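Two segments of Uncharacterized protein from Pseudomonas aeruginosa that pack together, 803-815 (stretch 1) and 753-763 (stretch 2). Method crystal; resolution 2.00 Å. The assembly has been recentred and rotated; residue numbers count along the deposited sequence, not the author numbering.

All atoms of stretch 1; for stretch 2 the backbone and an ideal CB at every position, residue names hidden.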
# COMPACT_ATOMS: atom_id res chain seq x y z
N PRO A 803 -8.97 1.30 42.84
CA PRO A 803 -8.95 -0.16 42.96
C PRO A 803 -9.32 -0.86 41.63
O PRO A 803 -8.70 -1.89 41.28
CB PRO A 803 -9.98 -0.43 44.04
CG PRO A 803 -9.84 0.76 44.95
CD PRO A 803 -9.55 1.94 44.04
N ALA A 804 -10.28 -0.30 40.90
CA ALA A 804 -10.69 -0.86 39.62
C ALA A 804 -9.55 -0.88 38.60
O ALA A 804 -9.24 -1.92 37.97
CB ALA A 804 -11.88 -0.07 39.06
N LEU A 805 -8.92 0.27 38.42
CA LEU A 805 -7.78 0.36 37.53
C LEU A 805 -6.66 -0.54 38.04
O LEU A 805 -5.86 -1.01 37.26
CB LEU A 805 -7.30 1.80 37.38
CG LEU A 805 -8.24 2.76 36.64
CD1 LEU A 805 -7.58 4.11 36.41
CD2 LEU A 805 -8.72 2.16 35.32
N GLN A 806 -6.61 -0.80 39.35
CA GLN A 806 -5.60 -1.73 39.87
C GLN A 806 -5.85 -3.13 39.33
O GLN A 806 -4.91 -3.84 38.96
CB GLN A 806 -5.55 -1.73 41.40
CG GLN A 806 -5.03 -0.45 42.02
CD GLN A 806 -5.24 -0.42 43.53
OE1 GLN A 806 -5.17 -1.46 44.20
NE2 GLN A 806 -5.51 0.76 44.07
N GLN A 807 -7.11 -3.54 39.27
CA GLN A 807 -7.38 -4.84 38.62
C GLN A 807 -6.99 -4.84 37.14
O GLN A 807 -6.34 -5.78 36.65
CB GLN A 807 -8.82 -5.28 38.80
CG GLN A 807 -9.00 -6.28 39.95
CD GLN A 807 -10.44 -6.37 40.41
OE1 GLN A 807 -11.30 -5.66 39.89
NE2 GLN A 807 -10.71 -7.24 41.38
N VAL A 808 -7.40 -3.78 36.43
CA VAL A 808 -6.97 -3.63 35.03
C VAL A 808 -5.46 -3.81 34.90
O VAL A 808 -4.99 -4.57 34.05
CB VAL A 808 -7.37 -2.26 34.46
CG1 VAL A 808 -6.77 -2.05 33.08
CG2 VAL A 808 -8.89 -2.11 34.43
N LEU A 809 -4.73 -3.14 35.78
CA LEU A 809 -3.27 -3.13 35.79
C LEU A 809 -2.67 -4.49 36.09
O LEU A 809 -1.67 -4.87 35.50
CB LEU A 809 -2.75 -2.09 36.80
CG LEU A 809 -1.26 -2.16 37.13
CD1 LEU A 809 -0.40 -1.83 35.91
CD2 LEU A 809 -0.93 -1.24 38.29
N LEU A 810 -3.27 -5.22 37.03
CA LEU A 810 -2.83 -6.59 37.29
C LEU A 810 -2.94 -7.44 36.01
O LEU A 810 -1.98 -8.14 35.62
CB LEU A 810 -3.68 -7.19 38.42
CG LEU A 810 -3.46 -8.67 38.69
CD1 LEU A 810 -2.01 -8.88 39.09
CD2 LEU A 810 -4.40 -9.15 39.78
N ALA A 811 -4.09 -7.35 35.34
CA ALA A 811 -4.29 -8.10 34.10
C ALA A 811 -3.28 -7.72 33.01
O ALA A 811 -2.63 -8.58 32.40
CB ALA A 811 -5.71 -7.93 33.58
N GLN A 812 -3.18 -6.42 32.75
CA GLN A 812 -2.23 -5.88 31.77
C GLN A 812 -0.79 -6.28 32.08
O GLN A 812 -0.04 -6.66 31.17
CB GLN A 812 -2.35 -4.35 31.73
CG GLN A 812 -3.60 -3.83 31.05
CD GLN A 812 -3.61 -4.14 29.56
OE1 GLN A 812 -2.76 -3.68 28.79
NE2 GLN A 812 -4.59 -4.93 29.14
N GLN A 813 -0.41 -6.20 33.35
CA GLN A 813 0.93 -6.58 33.80
C GLN A 813 1.22 -8.04 33.54
O GLN A 813 2.36 -8.41 33.21
CB GLN A 813 1.08 -6.35 35.31
CG GLN A 813 1.61 -4.99 35.74
CD GLN A 813 1.41 -4.76 37.23
OE1 GLN A 813 0.78 -5.56 37.92
NE2 GLN A 813 1.95 -3.65 37.73
N THR A 814 0.22 -8.89 33.72
CA THR A 814 0.43 -10.33 33.52
C THR A 814 0.86 -10.62 32.08
O THR A 814 1.83 -11.35 31.86
CB THR A 814 -0.79 -11.16 33.95
OG1 THR A 814 -1.03 -10.96 35.35
CG2 THR A 814 -0.54 -12.64 33.70
N VAL A 815 0.17 -10.02 31.11
CA VAL A 815 0.60 -10.11 29.72
C VAL A 815 1.99 -9.48 29.53
O VAL A 815 2.90 -10.12 29.00
CB VAL A 815 -0.39 -9.40 28.78
CG1 VAL A 815 -0.03 -9.68 27.33
CG2 VAL A 815 -1.80 -9.85 29.07
N UNK A 753 -13.44 0.82 27.73
CA UNK A 753 -13.19 -0.18 28.76
C UNK A 753 -11.91 -0.96 28.47
O UNK A 753 -11.39 -0.95 27.35
CB UNK A 753 -14.38 -1.14 28.87
N UNK A 754 -11.39 -1.63 29.49
CA UNK A 754 -10.30 -2.57 29.30
C UNK A 754 -10.87 -3.87 28.72
O UNK A 754 -11.82 -4.43 29.28
CB UNK A 754 -9.56 -2.83 30.62
N UNK A 755 -10.32 -4.35 27.60
CA UNK A 755 -10.82 -5.58 26.97
C UNK A 755 -10.59 -6.83 27.84
O UNK A 755 -11.39 -7.76 27.80
CB UNK A 755 -10.14 -5.77 25.61
N UNK A 756 -9.49 -6.84 28.59
CA UNK A 756 -9.15 -8.01 29.40
C UNK A 756 -10.10 -8.24 30.58
O UNK A 756 -10.47 -9.37 30.86
CB UNK A 756 -7.72 -7.87 29.93
N UNK A 757 -10.46 -7.16 31.26
CA UNK A 757 -11.26 -7.28 32.48
C UNK A 757 -12.69 -6.78 32.31
O UNK A 757 -13.56 -7.13 33.11
CB UNK A 757 -10.59 -6.51 33.62
N UNK A 758 -12.95 -5.97 31.29
CA UNK A 758 -14.27 -5.41 31.09
C UNK A 758 -14.52 -4.12 31.87
O UNK A 758 -15.56 -3.49 31.71
CB UNK A 758 -15.32 -6.45 31.48
N UNK A 759 -13.55 -3.72 32.70
CA UNK A 759 -13.70 -2.56 33.58
C UNK A 759 -13.72 -1.24 32.81
O UNK A 759 -13.00 -1.07 31.83
CB UNK A 759 -12.57 -2.54 34.61
N UNK A 760 -14.58 -0.31 33.24
CA UNK A 760 -14.71 0.98 32.57
C UNK A 760 -13.48 1.88 32.78
O UNK A 760 -12.97 2.00 33.89
CB UNK A 760 -15.97 1.70 33.07
N UNK A 761 -13.03 2.51 31.70
CA UNK A 761 -11.90 3.44 31.76
C UNK A 761 -12.39 4.88 31.95
O UNK A 761 -13.43 5.27 31.42
CB UNK A 761 -11.05 3.33 30.49
N UNK A 762 -11.62 5.68 32.69
CA UNK A 762 -11.93 7.10 32.89
C UNK A 762 -11.98 7.88 31.57
O UNK A 762 -11.07 7.76 30.75
CB UNK A 762 -10.89 7.73 33.82
N UNK A 763 -13.03 8.67 31.39
CA UNK A 763 -13.16 9.55 30.23
C UNK A 763 -13.01 10.98 30.70
O UNK A 763 -13.35 11.32 31.83
CB UNK A 763 -14.50 9.35 29.52

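Stretch 1 is a helix from 803 to 814, and the side it turns to stretch 2 is mostly aliphatic: Ala804, Leu805, Val808 and Ala811, with Gln807 and Gln812 adding polar ends. Stretch 2 runs alongside it as an irregular chain.

At position 753 the ideal CB has nothing of the helix within 5.5 Å, and the extended backbone (-145/162) tolerates almost any residue. The residue is Phe753, whose ring leads away from stretch 1.

Position 754 points its CB toward the helix, 3.8 Å from Val808 CG1, with the amide of Gln812 beyond. A small aliphatic residue could pack here; so could a short polar one, because the chain turns sharply just afterward and leaves the amides of 756 and 757 close by. The residue is Asp754. Its OD1 accepts a weak hydrogen bond from the N atom of 756 at 3.3 Å, so the carboxylate helps hold the turn, while OD2 lies 3.4 Å from Val808 CG1. Gln812 NE2 is 3.5 Å from Asp754 OD1, a polar approach without a hydrogen bond.

Position 755 projects sideways into space free of the helix, and its phi of -66° admits proline among many others. Pro755 fits, its ring restricting the backbone at the start of the turn.

Position 756 faces the helix, its ideal CB 4.2 Å from Ala811 CB and 4.4 Å from Gln812 NE2. The small alanine leaves room for a longer apolar side chain, such as leucine or methionine, to run along the helix toward Val815. Leu756 does this: its CD1 reaches 3.9 Å from Val815 CG2 and 3.2 Å from Gln812 NE2.

Position 757 also points toward the helix, but its ideal CB stays 4.8 Å from Val808 CG2. A medium-sized residue with a methyl group, such as threonine or valine, could bridge that gap. Thr757 places CG2 3.6 Å from Val808 CG2.

Position 758 has a positive phi (86/-5), and a CB would be jammed against the preceding carbonyl O. This calls for glycine, and Gly758 closes the turn with its N bonded to Asp754 O at 2.8 Å.

Position 759 directs its CB at the helix, 3.7 Å from Val808 CG2 and 4.8 Å from Ala804 O. A branched or long aliphatic residue would suit the ground between Ala804, Gln807 and Val808. Ile759 covers it: CB meets Val808 CG2 at 3.7 Å, CG2 meets Ala804 CB at 3.9 Å, and CD1 comes 3.7 Å from Gln807 OE1.

Position 760 points away, so small or polar residues serve equally; it is Ala760.

At position 761 the CB points sideways, 5.5 Å from Leu805 CD2, so a longer aliphatic chain is needed for close contact. Leu761 brings CD2 to 3.9 Å from Leu805 CD2.

Position 762 is also sideways, with phi -60° compatible with proline. Pro762 sets its CD 4.1 Å from Leu805 CD2.

Position 763 is out of reach and unconstrained by the helix; it holds Met763, modelled as selenomethionine.

Stretch 2 753-763: FDPLTGIALPM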
# COMPACT_ATOMS: atom_id res chain seq x y z
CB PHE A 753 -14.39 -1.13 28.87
CG PHE A 753 -14.77 -1.79 27.57
CD1 PHE A 753 -15.64 -1.16 26.69
CD2 PHE A 753 -14.26 -3.03 27.24
CE1 PHE A 753 -15.99 -1.76 25.50
CE2 PHE A 753 -14.61 -3.64 26.05
CZ PHE A 753 -15.46 -3.01 25.17
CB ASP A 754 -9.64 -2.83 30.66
CG ASP A 754 -8.61 -3.93 30.62
OD1 ASP A 754 -7.99 -4.12 29.56
OD2 ASP A 754 -8.40 -4.61 31.66
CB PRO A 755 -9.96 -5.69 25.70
CG PRO A 755 -9.50 -4.32 25.41
CD PRO A 755 -9.30 -3.68 26.76
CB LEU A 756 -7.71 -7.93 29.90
CG LEU A 756 -6.64 -7.80 28.81
CD1 LEU A 756 -5.27 -8.08 29.41
CD2 LEU A 756 -6.93 -8.74 27.67
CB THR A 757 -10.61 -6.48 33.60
OG1 THR A 757 -11.29 -6.74 34.84
CG2 THR A 757 -10.73 -5.04 33.30
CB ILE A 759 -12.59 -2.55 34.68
CG1 ILE A 759 -12.81 -3.72 35.66
CG2 ILE A 759 -12.58 -1.26 35.46
CD1 ILE A 759 -11.61 -4.00 36.57
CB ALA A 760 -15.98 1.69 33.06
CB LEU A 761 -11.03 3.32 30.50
CG LEU A 761 -10.29 1.99 30.35
CD1 LEU A 761 -9.60 1.91 29.00
CD2 LEU A 761 -9.27 1.80 31.47
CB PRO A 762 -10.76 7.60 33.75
CG PRO A 762 -9.64 6.64 33.45
CD PRO A 762 -10.31 5.32 33.28
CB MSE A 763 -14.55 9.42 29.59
CG MSE A 763 -14.97 8.02 29.21
SE MSE A 763 -13.84 7.25 27.84
CE MSE A 763 -13.95 8.67 26.50
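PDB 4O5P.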